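Local coordinates for protein putative esterase (Sulfolobus solfataricus P2, PDB 2RAU) that is a putative esterase or lipase of the alpha/beta-hydrolase clan, probably cleaving ester bonds, and binds calcium ions, at residues Leu54-Thr59 and Ile156-Tyr161. Numbering follows the deposited sequence.
Sequences LILPGT and IAALNY
With CG set anti to its own carbonyl carbon and beside the backbone N (chi1 -60°), and with the next torsion extended (chi2 -175°), Leu56 carries its CD1 methyl straight across to the helix that holds Ala157 and Ala158. That one branch does all the close touching. CD1 lies 3.8 Å from CB of Ala157 and 4.1 Å from CB of Ala158, so it faces both methyls at once, beside the peptide that links the two residues, and it comes nearer still to that backbone, 3.6 Å from N of Ala158. Both helix residues offer only a CB methyl here, and one leucine branch bridges the 7.0 Å between the CA atoms of Leu56 and Ala158. The carbonyl of the peptide approached by the methyl, Ala157 O, accepts the hydrogen bond from Tyr161 N (2.8 Å) that continues the helix.

In the alpha/beta-hydrolase fold, a mostly parallel central sheet is flanked by helices, and here the C-terminal end of strand 52-56 packs against helix 153-169. This helix follows strand 146-151 through a turn whose GxSxG sequence, Gly150, Ser152 and Gly154, is consistent with a nucleophile elbow. Leu56 also touches residues of that turn, and its backbone is hydrogen-bonded to Ala149 and Glu151 of the adjoining strand. Ala158 also rests on Leu148 of strand 146-151; one turn on, Tyr161 packs against helix 123-141, with its OH hydrogen-bonded to Asp169.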
loop_
_atom_site.group_PDB
_atom_site.type_symbol
_atom_site.label_atom_id
_atom_site.label_comp_id
_atom_site.label_asym_id
_atom_site.label_seq_id
_atom_site.Cartn_x
_atom_site.Cartn_y
_atom_site.Cartn_z
ATOM N N LEU A 54 -11.951 -2.380 1.007
ATOM C CA LEU A 54 -11.065 -1.520 0.228
ATOM C C LEU A 54 -9.709 -1.467 0.945
ATOM O O LEU A 54 -9.622 -1.167 2.158
ATOM C CB LEU A 54 -11.632 -0.098 0.065
ATOM C CG LEU A 54 -10.703 1.013 -0.459
ATOM C CD1 LEU A 54 -10.265 0.667 -1.918
ATOM C CD2 LEU A 54 -11.378 2.375 -0.324
ATOM N N ILE A 55 -8.655 -1.734 0.188
ATOM C CA ILE A 55 -7.277 -1.689 0.719
ATOM C C ILE A 55 -6.497 -0.541 0.120
ATOM O O ILE A 55 -6.353 -0.434 -1.076
ATOM C CB ILE A 55 -6.554 -3.061 0.533
ATOM C CG1 ILE A 55 -7.500 -4.201 1.005
ATOM C CG2 ILE A 55 -5.170 -3.062 1.297
ATOM C CD1 ILE A 55 -6.919 -5.605 1.065
ATOM N N LEU A 56 -6.018 0.328 0.997
ATOM C CA LEU A 56 -5.228 1.492 0.655
ATOM C C LEU A 56 -3.732 1.156 0.650
ATOM O O LEU A 56 -3.187 0.744 1.668
ATOM C CB LEU A 56 -5.539 2.598 1.657
ATOM C CG LEU A 56 -6.996 3.120 1.773
ATOM C CD1 LEU A 56 -7.092 4.298 2.715
ATOM C CD2 LEU A 56 -7.599 3.440 0.361
ATOM N N PRO A 57 -3.071 1.283 -0.506
ATOM C CA PRO A 57 -1.646 1.008 -0.502
ATOM C C PRO A 57 -0.822 2.017 0.268
ATOM O O PRO A 57 -1.291 3.095 0.566
ATOM C CB PRO A 57 -1.263 1.082 -1.983
ATOM C CG PRO A 57 -2.601 0.938 -2.724
ATOM C CD PRO A 57 -3.572 1.605 -1.856
ATOM N N GLY A 58 0.456 1.655 0.488
ATOM C CA GLY A 58 1.412 2.482 1.205
ATOM C C GLY A 58 2.249 3.279 0.224
ATOM O O GLY A 58 1.913 3.367 -0.933
ATOM N N THR A 59 3.317 3.903 0.724
ATOM C CA THR A 59 4.176 4.786 -0.054
ATOM C C THR A 59 4.790 4.042 -1.243
ATOM O O THR A 59 5.350 2.962 -1.078
ATOM C CB THR A 59 5.309 5.335 0.834
ATOM O OG1 THR A 59 4.739 5.774 2.055
ATOM C CG2 THR A 59 6.041 6.515 0.202
ATOM N N ILE A 156 -2.424 5.122 7.818
ATOM C CA ILE A 156 -2.617 6.522 8.200
ATOM C C ILE A 156 -3.756 7.114 7.361
ATOM O O ILE A 156 -4.621 7.798 7.884
ATOM C CB ILE A 156 -1.311 7.390 8.006
ATOM C CG1 ILE A 156 -0.149 6.850 8.867
ATOM C CG2 ILE A 156 -1.559 8.804 8.440
ATOM C CD1 ILE A 156 1.297 7.325 8.478
ATOM N N ALA A 157 -3.731 6.873 6.058
ATOM C CA ALA A 157 -4.793 7.324 5.156
ATOM C C ALA A 157 -6.160 6.770 5.608
ATOM O O ALA A 157 -7.146 7.512 5.627
ATOM C CB ALA A 157 -4.481 6.930 3.722
ATOM N N ALA A 158 -6.210 5.491 5.984
ATOM C CA ALA A 158 -7.460 4.847 6.428
ATOM C C ALA A 158 -8.013 5.524 7.680
ATOM O O ALA A 158 -9.239 5.782 7.801
ATOM C CB ALA A 158 -7.239 3.389 6.682
ATOM N N LEU A 159 -7.120 5.820 8.621
ATOM C CA LEU A 159 -7.509 6.486 9.844
ATOM C C LEU A 159 -7.953 7.923 9.609
ATOM O O LEU A 159 -8.937 8.377 10.212
ATOM C CB LEU A 159 -6.366 6.451 10.861
ATOM C CG LEU A 159 -6.515 5.360 11.923
ATOM C CD1 LEU A 159 -5.162 4.931 12.476
ATOM C CD2 LEU A 159 -7.476 5.863 13.015
ATOM N N ASN A 160 -7.193 8.649 8.785
ATOM C CA ASN A 160 -7.547 10.034 8.417
ATOM C C ASN A 160 -8.915 10.112 7.681
ATOM O O ASN A 160 -9.762 10.978 7.968
ATOM C CB ASN A 160 -6.417 10.644 7.568
ATOM C CG ASN A 160 -5.179 10.927 8.378
ATOM O OD1 ASN A 160 -5.185 10.751 9.592
ATOM N ND2 ASN A 160 -4.086 11.318 7.712
ATOM N N TYR A 161 -9.115 9.213 6.723
ATOM C CA TYR A 161 -10.383 9.105 6.005
ATOM C C TYR A 161 -11.529 8.809 6.978
ATOM O O TYR A 161 -12.583 9.471 6.935
ATOM C CB TYR A 161 -10.324 8.015 4.902
ATOM C CG TYR A 161 -11.564 7.991 4.089
ATOM C CD1 TYR A 161 -11.687 8.779 2.956
ATOM C CD2 TYR A 161 -12.658 7.194 4.463
ATOM C CE1 TYR A 161 -12.856 8.788 2.231
ATOM C CE2 TYR A 161 -13.841 7.198 3.709
ATOM C CZ TYR A 161 -13.926 8.001 2.609
ATOM O OH TYR A 161 -15.093 8.028 1.856
#